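Local atomic coordinates of putative rhamnosidase (Streptomyces avermitilis, PDB entry 3W5M), a protein that hydrolyses terminal alpha-L-rhamnose residues from alpha-L-rhamnosides, including citrus flavonoids and gum arabic, and binds L-rhamnose through a calcium-dependent carbohydrate-binding module. Residues Y744-N749 against T811-V816; D804-G809 against A833-A838; L817-N822 against L858-D863. All blocks are in the same frame, centred on the assembly; numbering follows the deposited sequence.

Interaction 1 (Y744-N749 against T811-V816)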
loop_
_atom_site.group_PDB
_atom_site.type_symbol
_atom_site.label_atom_id
_atom_site.label_comp_id
_atom_site.label_asym_id
_atom_site.label_seq_id
_atom_site.Cartn_x
_atom_site.Cartn_y
_atom_site.Cartn_z
ATOM N N TYR A 744 -7.913 0.277 -20.802
ATOM C CA TYR A 744 -6.655 -0.439 -20.820
ATOM C C TYR A 744 -6.727 -1.802 -21.521
ATOM O O TYR A 744 -5.728 -2.277 -22.041
ATOM C CB TYR A 744 -6.085 -0.564 -19.397
ATOM C CG TYR A 744 -5.927 0.777 -18.723
ATOM C CD1 TYR A 744 -4.991 1.712 -19.192
ATOM C CD2 TYR A 744 -6.707 1.116 -17.616
ATOM C CE1 TYR A 744 -4.839 2.939 -18.569
ATOM C CE2 TYR A 744 -6.570 2.342 -16.994
ATOM C CZ TYR A 744 -5.637 3.250 -17.469
ATOM O OH TYR A 744 -5.519 4.469 -16.849
ATOM N N GLY A 745 -7.912 -2.416 -21.539
ATOM C CA GLY A 745 -8.116 -3.753 -22.094
ATOM C C GLY A 745 -7.425 -4.841 -21.300
ATOM O O GLY A 745 -7.150 -4.686 -20.083
ATOM N N ASP A 746 -7.115 -5.937 -21.985
ATOM C CA ASP A 746 -6.374 -7.035 -21.400
ATOM C C ASP A 746 -4.891 -6.655 -21.317
ATOM O O ASP A 746 -4.026 -7.267 -21.948
ATOM C CB ASP A 746 -6.596 -8.357 -22.174
ATOM C CG ASP A 746 -6.041 -9.568 -21.444
ATOM O OD1 ASP A 746 -6.122 -9.622 -20.194
ATOM O OD2 ASP A 746 -5.507 -10.491 -22.115
ATOM N N TRP A 747 -4.626 -5.632 -20.507
ATOM C CA TRP A 747 -3.286 -5.070 -20.279
ATOM C C TRP A 747 -2.147 -6.083 -20.220
ATOM O O TRP A 747 -2.194 -7.054 -19.469
ATOM C CB TRP A 747 -3.344 -4.265 -18.968
ATOM C CG TRP A 747 -2.191 -3.339 -18.706
ATOM C CD1 TRP A 747 -1.249 -3.446 -17.711
ATOM C CD2 TRP A 747 -1.895 -2.140 -19.417
ATOM N NE1 TRP A 747 -0.377 -2.388 -17.781
ATOM C CE2 TRP A 747 -0.750 -1.573 -18.821
ATOM C CE3 TRP A 747 -2.486 -1.489 -20.511
ATOM C CZ2 TRP A 747 -0.182 -0.383 -19.284
ATOM C CZ3 TRP A 747 -1.926 -0.323 -20.968
ATOM C CH2 TRP A 747 -0.783 0.232 -20.347
ATOM N N LEU A 748 -1.083 -5.823 -20.988
ATOM C CA LEU A 748 0.139 -6.640 -20.964
ATOM C C LEU A 748 -0.077 -8.118 -21.351
ATOM O O LEU A 748 0.620 -9.007 -20.885
ATOM C CB LEU A 748 0.909 -6.465 -19.619
ATOM C CG LEU A 748 1.373 -5.029 -19.382
ATOM C CD1 LEU A 748 1.941 -4.862 -17.971
ATOM C CD2 LEU A 748 2.416 -4.636 -20.422
ATOM N N ASN A 749 -1.060 -8.371 -22.214
ATOM C CA ASN A 749 -1.152 -9.662 -22.909
ATOM C C ASN A 749 0.130 -9.926 -23.734
ATOM O O ASN A 749 0.842 -8.974 -24.075
ATOM C CB ASN A 749 -2.386 -9.662 -23.827
ATOM C CG ASN A 749 -2.312 -8.607 -24.915
ATOM O OD1 ASN A 749 -1.554 -8.753 -25.881
ATOM N ND2 ASN A 749 -3.102 -7.541 -24.778
ATOM N N THR A 811 -8.935 -14.187 -29.431
ATOM C CA THR A 811 -7.829 -14.240 -28.487
ATOM C C THR A 811 -8.117 -15.216 -27.357
ATOM O O THR A 811 -9.276 -15.551 -27.108
ATOM C CB THR A 811 -7.524 -12.848 -27.890
ATOM O OG1 THR A 811 -8.679 -12.338 -27.217
ATOM C CG2 THR A 811 -7.107 -11.863 -28.978
ATOM N N GLN A 812 -7.068 -15.670 -26.672
ATOM C CA GLN A 812 -7.240 -16.520 -25.498
ATOM C C GLN A 812 -8.172 -15.809 -24.489
ATOM O O GLN A 812 -9.133 -16.413 -23.988
ATOM C CB GLN A 812 -5.884 -16.875 -24.866
ATOM C CG GLN A 812 -5.030 -17.828 -25.691
ATOM C CD GLN A 812 -3.832 -18.361 -24.928
ATOM O OE1 GLN A 812 -3.778 -18.271 -23.708
ATOM N NE2 GLN A 812 -2.861 -18.919 -25.648
ATOM N N SER A 813 -7.907 -14.526 -24.236
ATOM C CA SER A 813 -8.702 -13.732 -23.286
ATOM C C SER A 813 -10.146 -13.522 -23.707
ATOM O O SER A 813 -11.023 -13.514 -22.848
ATOM C CB SER A 813 -8.038 -12.387 -22.985
ATOM O OG SER A 813 -6.961 -12.615 -22.120
ATOM N N ALA A 814 -10.390 -13.394 -25.017
ATOM C CA ALA A 814 -11.750 -13.306 -25.566
ATOM C C ALA A 814 -12.611 -14.503 -25.170
ATOM O O ALA A 814 -13.787 -14.334 -24.842
ATOM C CB ALA A 814 -11.733 -13.145 -27.087
ATOM N N TYR A 815 -12.028 -15.697 -25.163
ATOM C CA TYR A 815 -12.777 -16.883 -24.782
ATOM C C TYR A 815 -12.847 -17.030 -23.278
ATOM O O TYR A 815 -13.904 -17.325 -22.726
ATOM C CB TYR A 815 -12.175 -18.118 -25.425
ATOM C CG TYR A 815 -12.321 -18.030 -26.920
ATOM C CD1 TYR A 815 -13.591 -18.003 -27.505
ATOM C CD2 TYR A 815 -11.201 -17.931 -27.746
ATOM C CE1 TYR A 815 -13.737 -17.910 -28.877
ATOM C CE2 TYR A 815 -11.339 -17.830 -29.124
ATOM C CZ TYR A 815 -12.601 -17.809 -29.678
ATOM O OH TYR A 815 -12.745 -17.708 -31.045
ATOM N N VAL A 816 -11.709 -16.827 -22.620
ATOM C CA VAL A 816 -11.677 -16.871 -21.169
ATOM C C VAL A 816 -12.796 -16.011 -20.584
ATOM O O VAL A 816 -13.568 -16.489 -19.739
ATOM C CB VAL A 816 -10.311 -16.410 -20.606
ATOM C CG1 VAL A 816 -10.425 -16.175 -19.097
ATOM C CG2 VAL A 816 -9.245 -17.481 -20.864
#

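Interaction 2 (D804-G809 against A833-A838)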
loop_
_atom_site.group_PDB
_atom_site.type_symbol
_atom_site.label_atom_id
_atom_site.label_comp_id
_atom_site.label_asym_id
_atom_site.label_seq_id
_atom_site.Cartn_x
_atom_site.Cartn_y
_atom_site.Cartn_z
ATOM N N ASP A 804 -20.453 -20.437 -34.982
ATOM C CA ASP A 804 -19.582 -21.552 -34.640
ATOM C C ASP A 804 -18.910 -21.362 -33.281
ATOM O O ASP A 804 -18.030 -22.144 -32.909
ATOM C CB ASP A 804 -18.535 -21.800 -35.737
ATOM C CG ASP A 804 -17.726 -20.543 -36.084
ATOM O OD1 ASP A 804 -17.806 -19.518 -35.356
ATOM O OD2 ASP A 804 -17.009 -20.580 -37.104
ATOM N N GLY A 805 -19.322 -20.325 -32.554
ATOM C CA GLY A 805 -18.793 -20.063 -31.211
ATOM C C GLY A 805 -17.506 -19.250 -31.165
ATOM O O GLY A 805 -16.856 -19.132 -30.106
ATOM N N LYS A 806 -17.120 -18.689 -32.309
ATOM C CA LYS A 806 -15.950 -17.828 -32.343
ATOM C C LYS A 806 -16.310 -16.467 -31.772
ATOM O O LYS A 806 -17.357 -15.909 -32.060
ATOM C CB LYS A 806 -15.384 -17.698 -33.762
ATOM C CG LYS A 806 -14.124 -18.518 -34.002
ATOM C CD LYS A 806 -14.427 -19.995 -34.204
ATOM C CE LYS A 806 -13.156 -20.825 -34.277
ATOM N NZ LYS A 806 -12.168 -20.291 -35.256
ATOM N N VAL A 807 -15.434 -15.948 -30.930
ATOM C CA VAL A 807 -15.651 -14.632 -30.374
ATOM C C VAL A 807 -14.684 -13.664 -31.059
ATOM O O VAL A 807 -13.539 -14.021 -31.348
ATOM C CB VAL A 807 -15.473 -14.634 -28.837
ATOM C CG1 VAL A 807 -15.780 -13.256 -28.269
ATOM C CG2 VAL A 807 -16.374 -15.706 -28.207
ATOM N N LYS A 808 -15.184 -12.468 -31.317
ATOM C CA LYS A 808 -14.433 -11.376 -31.931
ATOM C C LYS A 808 -13.063 -11.178 -31.283
ATOM O O LYS A 808 -12.954 -10.996 -30.058
ATOM C CB LYS A 808 -15.257 -10.097 -31.863
ATOM C CG LYS A 808 -14.603 -8.891 -32.511
ATOM C CD LYS A 808 -15.549 -7.707 -32.448
ATOM C CE LYS A 808 -14.858 -6.407 -32.850
ATOM N NZ LYS A 808 -15.825 -5.266 -32.805
ATOM N N GLY A 809 -12.028 -11.276 -32.116
ATOM C CA GLY A 809 -10.674 -11.019 -31.713
ATOM C C GLY A 809 -9.952 -12.332 -31.645
ATOM O O GLY A 809 -8.729 -12.370 -31.772
ATOM N N ALA A 833 -14.771 -23.233 -25.756
ATOM C CA ALA A 833 -13.704 -23.817 -24.952
ATOM C C ALA A 833 -12.715 -24.648 -25.791
ATOM O O ALA A 833 -11.498 -24.635 -25.521
ATOM C CB ALA A 833 -14.276 -24.644 -23.807
ATOM N N ASP A 834 -13.237 -25.380 -26.786
ATOM C CA ASP A 834 -12.402 -26.132 -27.727
ATOM C C ASP A 834 -11.413 -25.201 -28.445
ATOM O O ASP A 834 -10.231 -25.543 -28.612
ATOM C CB ASP A 834 -13.276 -26.853 -28.783
ATOM C CG ASP A 834 -13.880 -28.188 -28.277
ATOM O OD1 ASP A 834 -13.414 -28.749 -27.252
ATOM O OD2 ASP A 834 -14.829 -28.696 -28.936
ATOM N N ARG A 835 -11.922 -24.052 -28.892
ATOM C CA ARG A 835 -11.160 -23.010 -29.570
ATOM C C ARG A 835 -10.072 -22.389 -28.662
ATOM O O ARG A 835 -8.999 -22.027 -29.135
ATOM C CB ARG A 835 -12.107 -21.927 -30.097
ATOM C CG ARG A 835 -11.452 -20.838 -30.930
ATOM C CD ARG A 835 -10.572 -21.431 -32.025
ATOM N NE ARG A 835 -9.893 -20.430 -32.845
ATOM C CZ ARG A 835 -8.820 -20.688 -33.598
ATOM N NH1 ARG A 835 -8.302 -21.907 -33.627
ATOM N NH2 ARG A 835 -8.255 -19.733 -34.313
ATOM N N LEU A 836 -10.369 -22.274 -27.367
ATOM C CA LEU A 836 -9.416 -21.755 -26.394
ATOM C C LEU A 836 -8.238 -22.693 -26.283
ATOM O O LEU A 836 -7.075 -22.264 -26.362
ATOM C CB LEU A 836 -10.083 -21.602 -25.017
ATOM C CG LEU A 836 -9.189 -21.184 -23.843
ATOM C CD1 LEU A 836 -8.528 -19.810 -24.072
ATOM C CD2 LEU A 836 -10.046 -21.210 -22.580
ATOM N N VAL A 837 -8.553 -23.971 -26.107
ATOM C CA VAL A 837 -7.561 -25.022 -26.013
ATOM C C VAL A 837 -6.716 -25.072 -27.288
ATOM O O VAL A 837 -5.507 -25.326 -27.224
ATOM C CB VAL A 837 -8.219 -26.384 -25.742
ATOM C CG1 VAL A 837 -7.196 -27.505 -25.773
ATOM C CG2 VAL A 837 -8.905 -26.363 -24.378
ATOM N N ALA A 838 -7.362 -24.819 -28.425
ATOM C CA ALA A 838 -6.693 -24.843 -29.722
ATOM C C ALA A 838 -5.654 -23.725 -29.803
ATOM O O ALA A 838 -4.541 -23.944 -30.304
ATOM C CB ALA A 838 -7.708 -24.717 -30.854
#

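Interaction 3 (L817-N822 against L858-D863)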
loop_
_atom_site.group_PDB
_atom_site.type_symbol
_atom_site.label_atom_id
_atom_site.label_comp_id
_atom_site.label_asym_id
_atom_site.label_seq_id
_atom_site.Cartn_x
_atom_site.Cartn_y
_atom_site.Cartn_z
ATOM N N LEU A 817 -12.885 -14.759 -21.020
ATOM C CA LEU A 817 -13.806 -13.821 -20.392
ATOM C C LEU A 817 -15.267 -14.156 -20.666
ATOM O O LEU A 817 -16.115 -14.052 -19.768
ATOM C CB LEU A 817 -13.514 -12.388 -20.823
ATOM C CG LEU A 817 -12.262 -11.836 -20.119
ATOM C CD1 LEU A 817 -11.744 -10.612 -20.837
ATOM C CD2 LEU A 817 -12.529 -11.519 -18.655
ATOM N N THR A 818 -15.558 -14.548 -21.907
ATOM C CA THR A 818 -16.926 -14.906 -22.270
ATOM C C THR A 818 -17.375 -16.179 -21.582
ATOM O O THR A 818 -18.528 -16.240 -21.149
ATOM C CB THR A 818 -17.101 -15.051 -23.794
ATOM O OG1 THR A 818 -16.205 -16.069 -24.274
ATOM C CG2 THR A 818 -16.809 -13.732 -24.451
ATOM N N LEU A 819 -16.491 -17.174 -21.461
ATOM C CA LEU A 819 -16.829 -18.402 -20.741
ATOM C C LEU A 819 -16.990 -18.133 -19.243
ATOM O O LEU A 819 -17.946 -18.612 -18.608
ATOM C CB LEU A 819 -15.805 -19.508 -20.986
ATOM C CG LEU A 819 -15.900 -20.059 -22.414
ATOM C CD1 LEU A 819 -14.597 -20.765 -22.734
ATOM C CD2 LEU A 819 -17.108 -20.996 -22.555
ATOM N N SER A 820 -16.071 -17.342 -18.695
ATOM C CA SER A 820 -16.088 -17.010 -17.267
ATOM C C SER A 820 -17.361 -16.275 -16.823
ATOM O O SER A 820 -17.933 -16.602 -15.783
ATOM C CB SER A 820 -14.879 -16.139 -16.904
ATOM O OG SER A 820 -14.755 -16.087 -15.498
ATOM N N MET A 821 -17.760 -15.280 -17.593
ATOM C CA MET A 821 -18.850 -14.373 -17.257
ATOM C C MET A 821 -20.199 -14.867 -17.781
ATOM O O MET A 821 -21.197 -14.156 -17.697
ATOM C CB MET A 821 -18.564 -12.955 -17.758
ATOM C CG MET A 821 -17.313 -12.336 -17.122
ATOM S SD MET A 821 -16.835 -10.783 -17.877
ATOM C CE MET A 821 -15.504 -10.293 -16.749
ATOM N N ASN A 822 -20.198 -16.089 -18.302
ATOM C CA ASN A 822 -21.406 -16.774 -18.789
ATOM C C ASN A 822 -22.064 -16.000 -19.908
ATOM O O ASN A 822 -23.292 -15.818 -19.932
ATOM C CB ASN A 822 -22.358 -17.091 -17.617
ATOM C CG ASN A 822 -21.682 -17.941 -16.550
ATOM O OD1 ASN A 822 -21.077 -18.959 -16.863
ATOM N ND2 ASN A 822 -21.747 -17.505 -15.288
ATOM N N LEU A 858 -7.164 -20.403 -15.799
ATOM C CA LEU A 858 -7.115 -21.759 -15.285
ATOM C C LEU A 858 -8.496 -22.200 -14.770
ATOM O O LEU A 858 -8.900 -23.357 -15.004
ATOM C CB LEU A 858 -5.989 -21.983 -14.253
ATOM C CG LEU A 858 -4.504 -21.841 -14.662
ATOM C CD1 LEU A 858 -3.584 -22.525 -13.666
ATOM C CD2 LEU A 858 -4.226 -22.388 -16.065
ATOM N N PRO A 859 -9.240 -21.297 -14.081
ATOM C CA PRO A 859 -10.627 -21.663 -13.688
ATOM C C PRO A 859 -11.561 -22.046 -14.876
ATOM O O PRO A 859 -12.259 -23.067 -14.805
ATOM C CB PRO A 859 -11.130 -20.395 -12.983
ATOM C CG PRO A 859 -9.887 -19.814 -12.391
ATOM C CD PRO A 859 -8.842 -20.007 -13.479
ATOM N N VAL A 860 -11.557 -21.253 -15.942
ATOM C CA VAL A 860 -12.342 -21.564 -17.156
ATOM C C VAL A 860 -11.929 -22.909 -17.766
ATOM O O VAL A 860 -12.789 -23.733 -18.122
ATOM C CB VAL A 860 -12.257 -20.426 -18.174
ATOM C CG1 VAL A 860 -12.607 -20.890 -19.576
ATOM C CG2 VAL A 860 -13.160 -19.279 -17.752
ATOM N N LEU A 861 -10.621 -23.142 -17.861
ATOM C CA LEU A 861 -10.098 -24.421 -18.341
ATOM C C LEU A 861 -10.633 -25.595 -17.504
ATOM O O LEU A 861 -11.039 -26.605 -18.056
ATOM C CB LEU A 861 -8.557 -24.422 -18.398
ATOM C CG LEU A 861 -7.887 -23.623 -19.517
ATOM C CD1 LEU A 861 -6.382 -23.586 -19.281
ATOM C CD2 LEU A 861 -8.183 -24.236 -20.884
ATOM N N THR A 862 -10.654 -25.440 -16.184
ATOM C CA THR A 862 -11.159 -26.479 -15.301
ATOM C C THR A 862 -12.676 -26.628 -15.425
ATOM O O THR A 862 -13.188 -27.754 -15.392
ATOM C CB THR A 862 -10.790 -26.224 -13.826
ATOM O OG1 THR A 862 -9.444 -26.654 -13.583
ATOM C CG2 THR A 862 -11.708 -27.022 -12.888
ATOM N N ASP A 863 -13.379 -25.510 -15.577
ATOM C CA ASP A 863 -14.847 -25.533 -15.645
ATOM C C ASP A 863 -15.328 -26.289 -16.861
ATOM O O ASP A 863 -16.384 -26.906 -16.833
ATOM C CB ASP A 863 -15.431 -24.133 -15.759
ATOM C CG ASP A 863 -15.421 -23.370 -14.455
ATOM O OD1 ASP A 863 -15.235 -23.964 -13.363
ATOM O OD2 ASP A 863 -15.611 -22.137 -14.543
HETATM O O HOH W 1 -16.824 -20.888 -17.137
#

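Interaction 1 (Y744-N749 against T811-V816)
Asp746 and Ser813 make the whole contact between the loop 744-749 and the first turn of helix 812-820. Gly745 leads into it at positive phi, and Asp746 is then the centre of an inverse gamma turn. The Asp746 carboxylate is carried toward the helix with CG anti to the backbone N (chi1 -170°). Ser813 OG donates to Asp746 OD2 at 2.6 Å, a short bond. The hydroxyl comes from above the carboxylate plane, 61° out of it. The same Asp746 OD2 also accepts from Gly850 N, while OD1 accepts from Gly853 N, so the buried carboxylate is gripped at both oxygens and its rotation is fixed. From Asp746 to Asn749 the chain makes a type II turn. Asp746 O receives Asn749 N at 3.2 Å and Asn749 ND2 at 3.0 Å, this side-chain nitrogen coming from above the carbonyl plane. On the partner segment Thr811 is the N-cap, its OG1 accepting from Ala814 N at 3.0 Å. The Asp746 and Trp695 side chains are about 7 Å apart, and Trp695 binds rhamnose. The contact thus ties the loop between helices 713-732 and 756-777 to the start of helix 812-820, beside the loop that leads into helix 854-863.

Interaction 2 (D804-G809 against A833-A838)
Lys806 N donates to Asp804 OD1 at 3.2 Å, closing an Asx turn just ahead of the residue that meets Arg835. The donor lies above the Asp804 carboxylate plane, 37° out of it. From this turn the Lys806 side chain reaches helix 829-842. Its chain is bent at chi2 (77°) and again at chi4 (-51°), which brings CE and NZ over Arg835. The two long side chains cross obliquely. Lys806 CE packs on Arg835 CD at 3.5 Å, a methylene contact. Lys806 NZ sits over one face of the guanidinium, 3.3 Å from Arg835 NE. Both atoms are donors, so two like charges face each other here without a bond. Such closeness would probably favour a lower affinity of the lysine for its proton. Arg835 has its acid elsewhere: NH2 makes a salt bridge with Asp810 OD2. The contact lies at the surface of the (alpha/alpha)6-barrel domain, where the loop after helix 783-800 runs past helix 829-842. Tyr815 of helix 812-820 touches both Lys806 and Arg835. Its OH bonds to Val807 N and to Asp810 OD1, so the loop and the acid partner of Arg835 are tied to the same hydroxyl.

Interaction 3 (L817-N822 against L858-D863)
The backbones come nearest at Ser820 and Val860, whose CA atoms are 5.9 Å apart. Segment 817-822 is the end of helix 812-820. A Schellman motif closes that helix, with Asn822 at positive phi as the C-prime residue. Segment 858-863 is the last part of helix 854-863, kinked at Pro859, whose nitrogen has no hydrogen to give to the turn before. Val860 points toward the other helix and splits its two methyls. CG1, anti to the backbone N (chi1 159°), meets Leu819 CD1 at 3.7 Å. CG2 reaches the backbone instead, 3.6 Å from Ser820 N, and also touches Ser820 CB at 3.7 Å. The Leu819 and Val860 side chains cross at about a right angle. This is helix-to-helix packing inside the (alpha/alpha)6 barrel, with Ala833 of helix 829-842 against Leu819 and Leu836 of the same helix against Val860. With both methyls of Val860 gone, as in an alanine here, a gap is likely to open beside Leu819 CD1 and Ser820 CB. The Ser820 hydroxyl has its partner next to the contact, Arg856 NH1. A water bridges the segments, hydrogen-bonded to Leu819 O at 2.9 Å and to Asp863 OD2 at 3.1 Å. Arg829 NH1 also bonds to Leu819 O.

In the fold
All three contacts lie in the (alpha/alpha)6-barrel domain, with centres 12 to 13 Å apart. Interactions 1 and 3 are buried and use opposite ends of helix 812-820: its first turn binds a loop through a polar side-chain pair, its last turn packs through apolar groups. Interaction 2 is at the surface and relies on aliphatic stems under two like charges. It uses helix 829-842, which lies between helices 812-820 and 854-863 in sequence. Tyr815 links interactions 1 and 2, while Leu836 and Ala833 carry interaction 2's helix into the packing of interaction 3. Of the three, interaction 1 comes near the rhamnose-binding residues; the others lie away from the rhamnose- and calcium-binding sites.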